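Local coordinates for thermophilic dibenzothiophene desulfurization enzyme C (Paenibacillus sp. A11-2, PDB 5XDE), which probably catalyses the FMNH2-dependent oxidation of dibenzothiophene by molecular oxygen, first to the 5-oxide and then to the 5,5-dioxide, at residues G53-L58 / G92-N97; A157-S162 / G213-S218; D203-R208 / A382-L387; A271-S276 / E361-R366. All coordinates share one frame; numbering follows the deposited sequence.

Interaction 1. Residues G53-L58 / G92-N97; sequences GLLTLL and GYHFSN. With FMN (flavin mononucleotide), chain E.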
# COMPACT_ATOMS: atom_id res chain seq x y z
N GLY A 53 25.84 -0.57 34.04
CA GLY A 53 27.03 -1.12 33.41
C GLY A 53 26.90 -1.36 31.92
O GLY A 53 27.91 -1.63 31.26
N LEU A 54 25.70 -1.25 31.34
CA LEU A 54 25.54 -1.63 29.94
C LEU A 54 26.29 -0.70 28.99
O LEU A 54 26.54 -1.09 27.85
CB LEU A 54 24.05 -1.68 29.56
CG LEU A 54 23.22 -2.72 30.33
CD1 LEU A 54 21.74 -2.67 29.94
CD2 LEU A 54 23.79 -4.14 30.17
N LEU A 55 26.66 0.50 29.43
CA LEU A 55 27.45 1.35 28.54
C LEU A 55 28.80 0.72 28.21
O LEU A 55 29.44 1.15 27.25
CB LEU A 55 27.65 2.72 29.17
CG LEU A 55 26.39 3.56 29.41
CD1 LEU A 55 26.74 4.76 30.27
CD2 LEU A 55 25.76 4.03 28.07
N THR A 56 29.23 -0.29 28.99
CA THR A 56 30.52 -0.95 28.83
C THR A 56 30.42 -2.29 28.11
O THR A 56 31.35 -3.10 28.18
CB THR A 56 31.20 -1.13 30.21
OG1 THR A 56 30.55 -2.17 30.97
CG2 THR A 56 31.18 0.16 31.01
N LEU A 57 29.31 -2.55 27.41
CA LEU A 57 29.06 -3.87 26.83
C LEU A 57 30.20 -4.34 25.93
O LEU A 57 30.53 -5.53 25.91
CB LEU A 57 27.75 -3.86 26.04
CG LEU A 57 26.48 -4.17 26.82
CD1 LEU A 57 25.24 -3.71 26.02
CD2 LEU A 57 26.40 -5.63 27.13
N LEU A 58 30.77 -3.43 25.14
CA LEU A 58 31.77 -3.80 24.14
C LEU A 58 33.20 -3.62 24.62
O LEU A 58 34.13 -3.88 23.86
CB LEU A 58 31.56 -2.98 22.86
CG LEU A 58 30.24 -3.31 22.15
CD1 LEU A 58 30.07 -2.39 20.93
CD2 LEU A 58 30.23 -4.76 21.73
N GLY A 92 21.68 3.96 21.98
CA GLY A 92 22.21 3.48 20.70
C GLY A 92 23.31 4.38 20.16
O GLY A 92 24.33 3.89 19.66
N TYR A 93 23.13 5.69 20.25
CA TYR A 93 24.14 6.61 19.73
C TYR A 93 25.43 6.52 20.53
O TYR A 93 26.51 6.72 19.97
CB TYR A 93 23.64 8.05 19.75
CG TYR A 93 22.86 8.42 18.53
CD1 TYR A 93 23.25 9.47 17.72
CD2 TYR A 93 21.71 7.71 18.18
CE1 TYR A 93 22.53 9.81 16.59
CE2 TYR A 93 20.99 8.04 17.06
CZ TYR A 93 21.40 9.10 16.27
OH TYR A 93 20.66 9.44 15.15
N HIS A 94 25.34 6.27 21.84
CA HIS A 94 26.54 5.99 22.62
C HIS A 94 27.38 4.91 21.95
O HIS A 94 28.60 5.03 21.85
CB HIS A 94 26.15 5.58 24.04
CG HIS A 94 27.26 4.91 24.81
ND1 HIS A 94 28.14 5.62 25.59
CD2 HIS A 94 27.58 3.61 24.96
CE1 HIS A 94 28.99 4.79 26.16
NE2 HIS A 94 28.67 3.56 25.81
N PHE A 95 26.72 3.86 21.45
CA PHE A 95 27.46 2.76 20.82
C PHE A 95 27.91 3.10 19.41
O PHE A 95 28.93 2.56 18.97
CB PHE A 95 26.62 1.49 20.84
CG PHE A 95 26.57 0.87 22.21
CD1 PHE A 95 27.66 0.19 22.70
CD2 PHE A 95 25.46 1.03 23.03
CE1 PHE A 95 27.65 -0.36 23.99
CE2 PHE A 95 25.45 0.48 24.31
CZ PHE A 95 26.54 -0.21 24.78
N SER A 96 27.20 3.96 18.69
CA SER A 96 27.76 4.49 17.44
C SER A 96 29.03 5.29 17.72
O SER A 96 30.04 5.15 17.01
CB SER A 96 26.75 5.35 16.70
OG SER A 96 27.36 5.94 15.55
N ASN A 97 29.00 6.14 18.76
CA ASN A 97 30.19 6.88 19.14
C ASN A 97 31.30 5.95 19.59
O ASN A 97 32.47 6.13 19.22
CB ASN A 97 29.85 7.88 20.26
CG ASN A 97 28.82 8.93 19.82
OD1 ASN A 97 28.77 9.33 18.66
ND2 ASN A 97 27.98 9.38 20.77
N1 FMN E . 23.31 14.12 13.26
C2 FMN E . 24.53 13.85 13.86
O2 FMN E . 25.56 14.15 13.26
N3 FMN E . 24.57 13.26 15.11
C4 FMN E . 23.40 12.94 15.77
O4 FMN E . 23.44 12.42 16.89
C4A FMN E . 22.17 13.22 15.16
N5 FMN E . 20.99 12.90 15.80
C5A FMN E . 19.77 13.17 15.20
C6 FMN E . 18.58 12.84 15.87
C7 FMN E . 17.34 13.10 15.29
C7M FMN E . 16.09 12.73 16.05
C8 FMN E . 17.31 13.69 14.02
C8M FMN E . 16.01 14.01 13.34
C9 FMN E . 18.49 14.02 13.36
C9A FMN E . 19.73 13.77 13.94
N10 FMN E . 20.92 14.07 13.27
C10 FMN E . 22.13 13.81 13.89
C1' FMN E . 20.91 14.77 11.92
C2' FMN E . 20.59 14.00 10.66
O2' FMN E . 21.63 13.08 10.40
C3' FMN E . 20.46 14.98 9.48
O3' FMN E . 21.62 15.79 9.42
C4' FMN E . 19.24 15.90 9.56
O4' FMN E . 18.12 15.13 9.94
C5' FMN E . 18.96 16.64 8.25
O5' FMN E . 17.75 17.38 8.32
P FMN E . 16.90 17.79 7.00
O1P FMN E . 16.17 16.55 6.49
O2P FMN E . 15.89 18.88 7.32
O3P FMN E . 17.85 18.31 5.94
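Leu-55 and His-94 meet inside the helical N-terminal domain of an acyl-CoA dehydrogenase-like fold. The turn 53-58 follows helix 43-52 and lies against helix 85-104, in a buried contact. His-94 is gripped in two ways. Its NE2 donates to the carbonyl O of Leu-55 at 2.9 Å. The bond lands on a lone pair in the carbonyl plane, and the acceptor sits 16° out of the imidazole plane. In addition, Leu-55 CD2 rests almost squarely over the imidazole centre, 3.5 Å from the centroid, a CH-pi contact. The torsion of His-94 makes this possible, since CG stands opposite the backbone N (chi1 164°) and the ring reaches across to the turn. The other ring nitrogen, ND1, is hydrogen-bonded to Leu-124 N, just where strand 124-127 begins. Bonds at both nitrogens should fix the rotation of the ring and are consistent with a proton on NE2.

Phe-95 fills the rest of the interface. One of its faces is covered by His-94 CD2, which lies 3.7 Å above the ring plane. Leu-57 CD1 approaches Phe-95 CZ obliquely at 3.9 Å. Leu-58 CD1 sits at 3.9 Å from Phe-95 CD1, also obliquely. Val-73 of helix 70-83 touches Leu-57, Leu-58 and Phe-95. Tyr-93, on the same helix, binds FMN, so the turn backs a helix that contributes to the flavin site. At the rim of the Phe-95 ring, CZ points close to Leu-54 O, 3.2 Å away and near the ring plane.

Interaction 2. Residues A157-S162 / G213-S218; sequences AFCSGS and GSVTFS. With FMN (flavin mononucleotide), chain E.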
# COMPACT_ATOMS: atom_id res chain seq x y z
N ALA A 157 24.93 21.05 14.94
CA ALA A 157 23.51 20.81 15.14
C ALA A 157 23.25 19.33 15.34
O ALA A 157 24.11 18.48 15.05
CB ALA A 157 22.69 21.33 13.95
N PHE A 158 22.05 19.02 15.85
CA PHE A 158 21.61 17.64 16.09
C PHE A 158 22.64 16.86 16.90
O PHE A 158 23.01 15.73 16.57
CB PHE A 158 21.29 16.92 14.77
CG PHE A 158 20.02 17.39 14.12
CD1 PHE A 158 18.79 16.96 14.59
CD2 PHE A 158 20.06 18.24 13.03
CE1 PHE A 158 17.61 17.38 13.99
CE2 PHE A 158 18.88 18.67 12.42
CZ PHE A 158 17.65 18.24 12.90
N CYS A 159 23.11 17.47 17.99
CA CYS A 159 24.16 16.87 18.81
C CYS A 159 23.51 15.95 19.85
O CYS A 159 23.42 16.26 21.04
CB CYS A 159 25.01 17.95 19.46
SG CYS A 159 25.74 19.08 18.26
N SER A 160 23.05 14.80 19.38
CA SER A 160 22.36 13.87 20.26
C SER A 160 23.22 13.54 21.48
O SER A 160 24.42 13.28 21.36
CB SER A 160 22.00 12.58 19.51
OG SER A 160 20.90 12.79 18.65
N GLY A 161 22.59 13.56 22.64
CA GLY A 161 23.26 13.19 23.88
C GLY A 161 24.38 14.11 24.28
O GLY A 161 25.27 13.69 25.03
N SER A 162 24.38 15.36 23.79
CA SER A 162 25.44 16.30 24.15
C SER A 162 25.26 16.85 25.56
O SER A 162 26.25 17.20 26.21
CB SER A 162 25.48 17.45 23.14
OG SER A 162 24.22 18.09 23.04
N GLY A 213 20.10 19.22 20.31
CA GLY A 213 20.24 20.61 19.93
C GLY A 213 21.65 20.92 19.46
O GLY A 213 22.44 20.04 19.12
N SER A 214 21.97 22.22 19.45
CA SER A 214 23.23 22.70 18.89
C SER A 214 24.31 22.84 19.96
O SER A 214 24.02 22.93 21.16
CB SER A 214 23.00 24.04 18.18
OG SER A 214 22.34 24.94 19.05
N VAL A 215 25.56 22.86 19.51
CA VAL A 215 26.74 22.99 20.37
C VAL A 215 27.74 23.93 19.70
O VAL A 215 28.01 23.78 18.50
CB VAL A 215 27.41 21.64 20.66
CG1 VAL A 215 28.64 21.83 21.55
CG2 VAL A 215 26.42 20.66 21.29
N THR A 216 28.29 24.86 20.47
CA THR A 216 29.18 25.90 19.95
C THR A 216 30.58 25.74 20.53
O THR A 216 30.74 25.51 21.73
CB THR A 216 28.63 27.29 20.29
OG1 THR A 216 27.39 27.49 19.61
CG2 THR A 216 29.61 28.37 19.89
N PHE A 217 31.60 25.88 19.67
CA PHE A 217 33.00 25.73 20.04
C PHE A 217 33.71 27.07 19.87
O PHE A 217 33.83 27.57 18.75
CB PHE A 217 33.70 24.67 19.17
CG PHE A 217 33.16 23.28 19.34
CD1 PHE A 217 32.08 22.85 18.59
CD2 PHE A 217 33.74 22.41 20.24
CE1 PHE A 217 31.58 21.57 18.74
CE2 PHE A 217 33.24 21.13 20.40
CZ PHE A 217 32.16 20.70 19.64
N SER A 218 34.20 27.63 20.98
CA SER A 218 34.94 28.90 20.96
C SER A 218 36.36 28.63 21.45
O SER A 218 36.59 28.51 22.66
CB SER A 218 34.26 29.96 21.83
OG SER A 218 32.90 30.12 21.48
N1 FMN E . 23.31 14.12 13.26
C2 FMN E . 24.53 13.85 13.86
O2 FMN E . 25.56 14.15 13.26
N3 FMN E . 24.57 13.26 15.11
C4 FMN E . 23.40 12.94 15.77
O4 FMN E . 23.44 12.42 16.89
C4A FMN E . 22.17 13.22 15.16
N5 FMN E . 20.99 12.90 15.80
C5A FMN E . 19.77 13.17 15.20
C6 FMN E . 18.58 12.84 15.87
C7 FMN E . 17.34 13.10 15.29
C7M FMN E . 16.09 12.73 16.05
C8 FMN E . 17.31 13.69 14.02
C8M FMN E . 16.01 14.01 13.34
C9 FMN E . 18.49 14.02 13.36
C9A FMN E . 19.73 13.77 13.94
N10 FMN E . 20.92 14.07 13.27
C10 FMN E . 22.13 13.81 13.89
C1' FMN E . 20.91 14.77 11.92
C2' FMN E . 20.59 14.00 10.66
O2' FMN E . 21.63 13.08 10.40
C3' FMN E . 20.46 14.98 9.48
O3' FMN E . 21.62 15.79 9.42
C4' FMN E . 19.24 15.90 9.56
O4' FMN E . 18.12 15.13 9.94
C5' FMN E . 18.96 16.64 8.25
O5' FMN E . 17.75 17.38 8.32
P FMN E . 16.90 17.79 7.00
O1P FMN E . 16.17 16.55 6.49
O2P FMN E . 15.89 18.88 7.32
O3P FMN E . 17.85 18.31 5.94
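Ala-157 lies alongside Ser-214, backbone against backbone, with their CA atoms 4.2 Å apart. The next residue, Phe-158, faces the cofactor. Its CB is 3.2 Å from N10 of FMN, and its CD1 lies against C9 of the flavin. Cys-159 centres an inverse gamma turn, and its N donates to Gly-213 O at 2.9 Å. Its SG, opposite the carbonyl carbon (chi1 -56°), packs on Val-215 CG2 at 3.5 Å. Ser-160 then turns to the flavin. Its OG donates to N5 of FMN at 2.9 Å and is also hydrogen-bonded to His-89 and Ser-212, which should hold the hydroxyl in position. A weak bond runs from Ser-160 N to O4 of FMN. Gly-161 sits within a type II turn that closes at Ser-162, where both N and OG donate to Cys-159 O. CB and OG of Ser-162 also touch Val-215 CG2. The contact belongs to the beta-rich middle domain of the acyl-CoA dehydrogenase-like fold. The FMN-binding loop leaves strand 155-156, which pairs antiparallel with strand 215-222, and Cys-159 also packs on Ala-127 of strand 124-127.

Interaction 3. Residues D203-R208 / A382-L387; sequences DSLGMR and ARTHTL. With FMN (flavin mononucleotide), chain E.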
# COMPACT_ATOMS: atom_id res chain seq x y z
N ASP A 203 13.48 21.09 21.05
CA ASP A 203 12.04 21.13 21.31
C ASP A 203 11.33 20.56 20.09
O ASP A 203 10.89 21.30 19.20
CB ASP A 203 11.58 22.55 21.61
CG ASP A 203 10.12 22.61 21.98
OD1 ASP A 203 9.61 21.59 22.47
OD2 ASP A 203 9.49 23.67 21.77
N SER A 204 11.18 19.25 20.06
CA SER A 204 10.85 18.53 18.84
C SER A 204 9.48 17.86 18.96
O SER A 204 8.89 17.75 20.04
CB SER A 204 11.93 17.49 18.55
OG SER A 204 12.15 16.73 19.72
N LEU A 205 8.97 17.39 17.81
CA LEU A 205 7.70 16.67 17.80
C LEU A 205 7.80 15.40 18.62
O LEU A 205 6.97 15.15 19.51
CB LEU A 205 7.29 16.35 16.36
CG LEU A 205 6.07 15.43 16.18
CD1 LEU A 205 4.80 16.11 16.64
CD2 LEU A 205 5.93 14.98 14.73
N GLY A 206 8.81 14.58 18.33
CA GLY A 206 9.10 13.35 19.05
C GLY A 206 10.58 13.35 19.39
O GLY A 206 11.25 14.35 19.12
N MET A 207 11.09 12.25 19.94
CA MET A 207 12.48 12.18 20.39
C MET A 207 12.80 13.35 21.32
O MET A 207 13.87 13.96 21.27
CB MET A 207 13.44 12.13 19.20
CG MET A 207 13.16 10.96 18.24
SD MET A 207 13.25 9.39 19.09
CE MET A 207 13.32 8.19 17.78
N ARG A 208 11.84 13.65 22.20
CA ARG A 208 11.87 14.91 22.92
C ARG A 208 12.91 14.96 24.04
O ARG A 208 13.17 16.05 24.56
CB ARG A 208 10.47 15.21 23.50
CG ARG A 208 9.49 15.71 22.43
CD ARG A 208 8.14 16.12 23.00
NE ARG A 208 8.26 17.10 24.08
CZ ARG A 208 8.55 18.39 23.91
NH1 ARG A 208 8.77 18.87 22.69
NH2 ARG A 208 8.63 19.20 24.96
N ALA A 382 8.79 7.96 16.07
CA ALA A 382 9.20 7.35 14.81
C ALA A 382 9.19 8.37 13.69
O ALA A 382 10.14 8.43 12.89
CB ALA A 382 8.29 6.17 14.47
N ARG A 383 8.13 9.18 13.60
CA ARG A 383 8.03 10.16 12.53
C ARG A 383 9.17 11.17 12.57
O ARG A 383 9.63 11.64 11.52
CB ARG A 383 6.68 10.87 12.59
CG ARG A 383 6.46 11.94 11.50
CD ARG A 383 6.31 11.36 10.07
NE ARG A 383 7.58 10.84 9.54
CZ ARG A 383 7.70 10.22 8.37
NH1 ARG A 383 6.63 10.04 7.58
NH2 ARG A 383 8.88 9.74 7.99
N THR A 384 9.65 11.51 13.78
CA THR A 384 10.75 12.47 13.90
C THR A 384 12.06 11.84 13.47
O THR A 384 12.78 12.38 12.62
CB THR A 384 10.83 12.99 15.34
OG1 THR A 384 9.65 13.75 15.63
CG2 THR A 384 12.06 13.88 15.53
N HIS A 385 12.37 10.66 14.01
CA HIS A 385 13.70 10.09 13.81
C HIS A 385 13.90 9.61 12.38
O HIS A 385 14.99 9.77 11.82
CB HIS A 385 13.92 8.93 14.78
CG HIS A 385 15.37 8.58 14.94
ND1 HIS A 385 16.09 7.94 13.97
CD2 HIS A 385 16.23 8.81 15.96
CE1 HIS A 385 17.34 7.78 14.38
NE2 HIS A 385 17.44 8.29 15.59
N THR A 386 12.86 9.03 11.77
CA THR A 386 13.01 8.39 10.47
C THR A 386 13.41 9.37 9.39
O THR A 386 13.77 8.95 8.29
CB THR A 386 11.72 7.71 10.02
OG1 THR A 386 10.63 8.63 10.18
CG2 THR A 386 11.48 6.43 10.79
N LEU A 387 13.27 10.66 9.66
CA LEU A 387 13.74 11.69 8.77
C LEU A 387 15.23 11.95 8.94
O LEU A 387 15.76 12.87 8.30
CB LEU A 387 12.93 12.97 9.00
CG LEU A 387 11.40 12.78 8.98
CD1 LEU A 387 10.68 14.01 9.48
CD2 LEU A 387 10.92 12.43 7.57
N1 FMN E . 23.31 14.12 13.26
C2 FMN E . 24.53 13.85 13.86
O2 FMN E . 25.56 14.15 13.26
N3 FMN E . 24.57 13.26 15.11
C4 FMN E . 23.40 12.94 15.77
O4 FMN E . 23.44 12.42 16.89
C4A FMN E . 22.17 13.22 15.16
N5 FMN E . 20.99 12.90 15.80
C5A FMN E . 19.77 13.17 15.20
C6 FMN E . 18.58 12.84 15.87
C7 FMN E . 17.34 13.10 15.29
C7M FMN E . 16.09 12.73 16.05
C8 FMN E . 17.31 13.69 14.02
C8M FMN E . 16.01 14.01 13.34
C9 FMN E . 18.49 14.02 13.36
C9A FMN E . 19.73 13.77 13.94
N10 FMN E . 20.92 14.07 13.27
C10 FMN E . 22.13 13.81 13.89
C1' FMN E . 20.91 14.77 11.92
C2' FMN E . 20.59 14.00 10.66
O2' FMN E . 21.63 13.08 10.40
C3' FMN E . 20.46 14.98 9.48
O3' FMN E . 21.62 15.79 9.42
C4' FMN E . 19.24 15.90 9.56
O4' FMN E . 18.12 15.13 9.94
C5' FMN E . 18.96 16.64 8.25
O5' FMN E . 17.75 17.38 8.32
P FMN E . 16.90 17.79 7.00
O1P FMN E . 16.17 16.55 6.49
O2P FMN E . 15.89 18.88 7.32
O3P FMN E . 17.85 18.31 5.94
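Gly-206 and Thr-384 carry the polar link across this buried contact. Gly-206 N donates weakly to Thr-384 OG1 at 2.9 Å, with a bent N-H...O angle of 128°. The hydroxyl has a stronger partner in its own helix, Arg-380 O. OG1 is turned opposite the carbonyl carbon (chi1 -66°), which brings it to the loop while it keeps that helix bond. Helix 376-385 holds the loop elsewhere too: Asp-381 accepts from Met-207 N, and Arg-380 NH1 is hydrogen-bonded to Leu-205 O.

Van der Waals contacts lie beside these bonds. Leu-205 CB rests 3.6 Å from Thr-384 OG1. Met-207 CG packs on Thr-384 CG2 at 4.1 Å. The Met-207 chain bends at chi2 (-58°), and its SD lies oblique to the His-385 ring, 5.4 Å from the centroid. His-385 ND1 is hydrogen-bonded to Tyr-259 OH.

In the acyl-CoA dehydrogenase-like fold, this contact joins the middle domain to the C-terminal helical domain at the dimethylbenzene end of the flavin. His-385 CD2 is 3.9 Å from the C7M methyl of FMN, and Thr-384 O is 3.7 Å from C8M.

Bonds within the loop tie it to itself. Ser-204 OG donates to Gly-206 O at 2.6 Å. Arg-208 NH1 donates to Ser-204 O and also forms a salt bridge with Asp-203 OD1 at 2.9 Å, nearly in the guanidinium plane. Asp-203 has a second salt bridge, from OD2 to Arg-371 of the second subunit.

Interaction 4. Residues A271-S276 / E361-R366; sequences AHYSRS and EAMGAR. With FMN (flavin mononucleotide), chain H.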
# COMPACT_ATOMS: atom_id res chain seq x y z
N ALA A 271 -2.13 -3.66 21.88
CA ALA A 271 -2.76 -4.93 22.17
C ALA A 271 -3.28 -4.96 23.59
O ALA A 271 -4.38 -5.48 23.85
CB ALA A 271 -1.76 -6.07 21.94
N HIS A 272 -2.53 -4.38 24.52
CA HIS A 272 -3.03 -4.31 25.89
C HIS A 272 -4.30 -3.48 25.96
O HIS A 272 -5.26 -3.85 26.66
CB HIS A 272 -1.97 -3.74 26.83
CG HIS A 272 -2.42 -3.71 28.26
ND1 HIS A 272 -2.55 -4.85 29.02
CD2 HIS A 272 -2.83 -2.69 29.04
CE1 HIS A 272 -3.00 -4.53 30.22
NE2 HIS A 272 -3.18 -3.22 30.26
N TYR A 273 -4.34 -2.35 25.24
CA TYR A 273 -5.56 -1.56 25.20
C TYR A 273 -6.71 -2.35 24.60
O TYR A 273 -7.82 -2.37 25.14
CB TYR A 273 -5.34 -0.27 24.41
CG TYR A 273 -6.55 0.63 24.38
CD1 TYR A 273 -7.62 0.37 23.54
CD2 TYR A 273 -6.62 1.75 25.20
CE1 TYR A 273 -8.75 1.19 23.52
CE2 TYR A 273 -7.73 2.58 25.18
CZ TYR A 273 -8.78 2.31 24.35
OH TYR A 273 -9.87 3.16 24.36
N SER A 274 -6.48 -3.01 23.47
CA SER A 274 -7.56 -3.75 22.82
C SER A 274 -8.11 -4.83 23.74
O SER A 274 -9.33 -5.06 23.78
CB SER A 274 -7.06 -4.37 21.52
OG SER A 274 -6.80 -3.36 20.57
N ARG A 275 -7.24 -5.51 24.49
CA ARG A 275 -7.69 -6.63 25.32
C ARG A 275 -8.56 -6.14 26.48
O ARG A 275 -9.46 -6.87 26.91
CB ARG A 275 -6.49 -7.41 25.86
CG ARG A 275 -5.86 -8.33 24.82
CD ARG A 275 -4.85 -9.28 25.45
NE ARG A 275 -3.70 -8.55 25.96
CZ ARG A 275 -2.54 -8.43 25.32
NH1 ARG A 275 -1.56 -7.73 25.86
NH2 ARG A 275 -2.35 -9.03 24.15
N SER A 276 -8.32 -4.93 26.96
CA SER A 276 -8.96 -4.49 28.19
C SER A 276 -9.99 -3.38 28.02
O SER A 276 -10.84 -3.22 28.90
CB SER A 276 -7.90 -4.02 29.20
OG SER A 276 -7.14 -2.94 28.69
N GLU A 361 -6.86 2.23 14.59
CA GLU A 361 -8.06 1.63 14.03
C GLU A 361 -8.41 0.31 14.69
O GLU A 361 -9.57 -0.12 14.61
CB GLU A 361 -7.88 1.45 12.52
CG GLU A 361 -7.66 2.78 11.84
CD GLU A 361 -7.04 2.63 10.47
OE1 GLU A 361 -7.45 1.66 9.78
OE2 GLU A 361 -6.16 3.47 10.09
N ALA A 362 -7.45 -0.34 15.35
CA ALA A 362 -7.71 -1.53 16.14
C ALA A 362 -8.15 -1.21 17.56
O ALA A 362 -8.67 -2.10 18.24
CB ALA A 362 -6.47 -2.43 16.21
N MET A 363 -7.92 0.00 18.03
CA MET A 363 -8.25 0.36 19.40
C MET A 363 -9.56 1.11 19.52
O MET A 363 -10.30 0.87 20.47
CB MET A 363 -7.14 1.22 20.02
CG MET A 363 -5.82 0.46 20.21
SD MET A 363 -4.58 1.46 21.04
CE MET A 363 -3.97 2.49 19.72
N GLY A 364 -9.85 2.00 18.58
CA GLY A 364 -11.09 2.76 18.59
C GLY A 364 -10.87 4.21 19.02
O GLY A 364 -9.79 4.62 19.43
N ALA A 365 -11.98 4.96 18.96
CA ALA A 365 -11.93 6.41 19.10
C ALA A 365 -11.47 6.86 20.49
O ALA A 365 -10.79 7.88 20.63
CB ALA A 365 -13.30 7.01 18.78
N ARG A 366 -11.85 6.13 21.54
CA ARG A 366 -11.47 6.60 22.87
C ARG A 366 -9.96 6.56 23.08
O ARG A 366 -9.46 7.24 23.99
CB ARG A 366 -12.20 5.81 23.95
CG ARG A 366 -13.66 6.26 24.08
CD ARG A 366 -14.45 5.26 24.88
NE ARG A 366 -14.28 3.92 24.33
CZ ARG A 366 -14.26 2.81 25.06
NH1 ARG A 366 -14.42 2.89 26.37
NH2 ARG A 366 -14.07 1.63 24.48
N1 FMN H . -21.07 10.92 18.94
C2 FMN H . -22.26 11.61 19.01
O2 FMN H . -23.30 10.99 19.21
N3 FMN H . -22.27 12.99 18.85
C4 FMN H . -21.11 13.67 18.61
O4 FMN H . -21.16 14.90 18.49
C4A FMN H . -19.90 12.98 18.53
N5 FMN H . -18.73 13.65 18.31
C5A FMN H . -17.53 12.95 18.24
C6 FMN H . -16.36 13.65 18.00
C7 FMN H . -15.14 12.98 17.92
C7M FMN H . -13.89 13.79 17.67
C8 FMN H . -15.12 11.60 18.07
C8M FMN H . -13.85 10.82 18.00
C9 FMN H . -16.30 10.89 18.31
C9A FMN H . -17.52 11.56 18.40
N10 FMN H . -18.71 10.87 18.60
C10 FMN H . -19.89 11.59 18.71
C1' FMN H . -18.72 9.38 18.91
C2' FMN H . -19.02 8.21 18.00
O2' FMN H . -20.40 8.27 17.71
C3' FMN H . -18.72 6.89 18.75
O3' FMN H . -19.58 6.77 19.88
C4' FMN H . -17.28 6.74 19.28
O4' FMN H . -16.39 7.27 18.32
C5' FMN H . -16.91 5.27 19.55
O5' FMN H . -15.81 5.14 20.44
P FMN H . -14.92 3.77 20.48
O1P FMN H . -13.75 4.03 21.41
O2P FMN H . -15.76 2.63 21.02
O3P FMN H . -14.43 3.48 19.06
O HOH W 1 -11.62 2.68 22.21
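Tyr-273 reaches from helix 247-276 over Met-363 to the backbone that binds the FMN phosphate. CG lies opposite the backbone N (chi1 -178°), which sends the ring out from the helix. Tyr-273 CB starts 3.9 Å from Met-363 SD, and CG has the same sulfur for a neighbour. The sulfur sits obliquely to the ring, in a Met-aromatic contact. Further out, Tyr-273 CD1 packs on Met-363 CB at 3.7 Å. Tyr-273 CE1 brings the ring edge to Met-363 O at 3.4 Å, near the ring plane. At the tip, OH lies beside Arg-366 CB and over one face of its guanidinium group, offset toward the rim; the guanidinium plane is turned 67° from the ring. The OH also donates to water 1 at 2.8 Å. That water donates in turn to Met-363 O and, at 2.6 Å, to O1P of FMN. The tyrosine therefore reaches the phosphate through water.

Ala-365 and Arg-366 hold the phosphate directly. Arg-366 NE donates to O1P at 3.0 Å, with the oxygen at the guanidinium edge, and Arg-366 N donates to the same oxygen. Ala-365 N donates to O3P at 2.9 Å. Gly-364, with positive phi, turns the chain into this position. NH2 of Arg-366 is held by His-277 O.

This phosphate site belongs to the C-terminal domain of the acyl-CoA dehydrogenase-like fold. It lies between the end of helix 247-276, the short helix 360-363 and the start of helix 366-369. Helix 293-325 lines another side, where Tyr-299 hydrogen-bonds Ser-274.

How the interactions relate
Interactions 1, 2 and 3 surround one flavin, with centres 17 to 22 Å apart. Interaction 1 lies in the N-terminal domain and interaction 2 in the middle domain. Interaction 3 joins the middle and C-terminal domains. Interactions 1 and 2 touch through Tyr-93 and Ser-160. Tyr-93 also meets His-385 of interaction 3. Along the chain, interaction 1 comes first, while the segments of interactions 2 and 3 alternate. Both segments of interaction 4 fall between those of interaction 3, yet its centre is 24 to 40 Å from the others. It holds the phosphate of a different FMN, whose remaining ligands include Ser-160 of the second subunit. Each flavin site is thus built by two subunits.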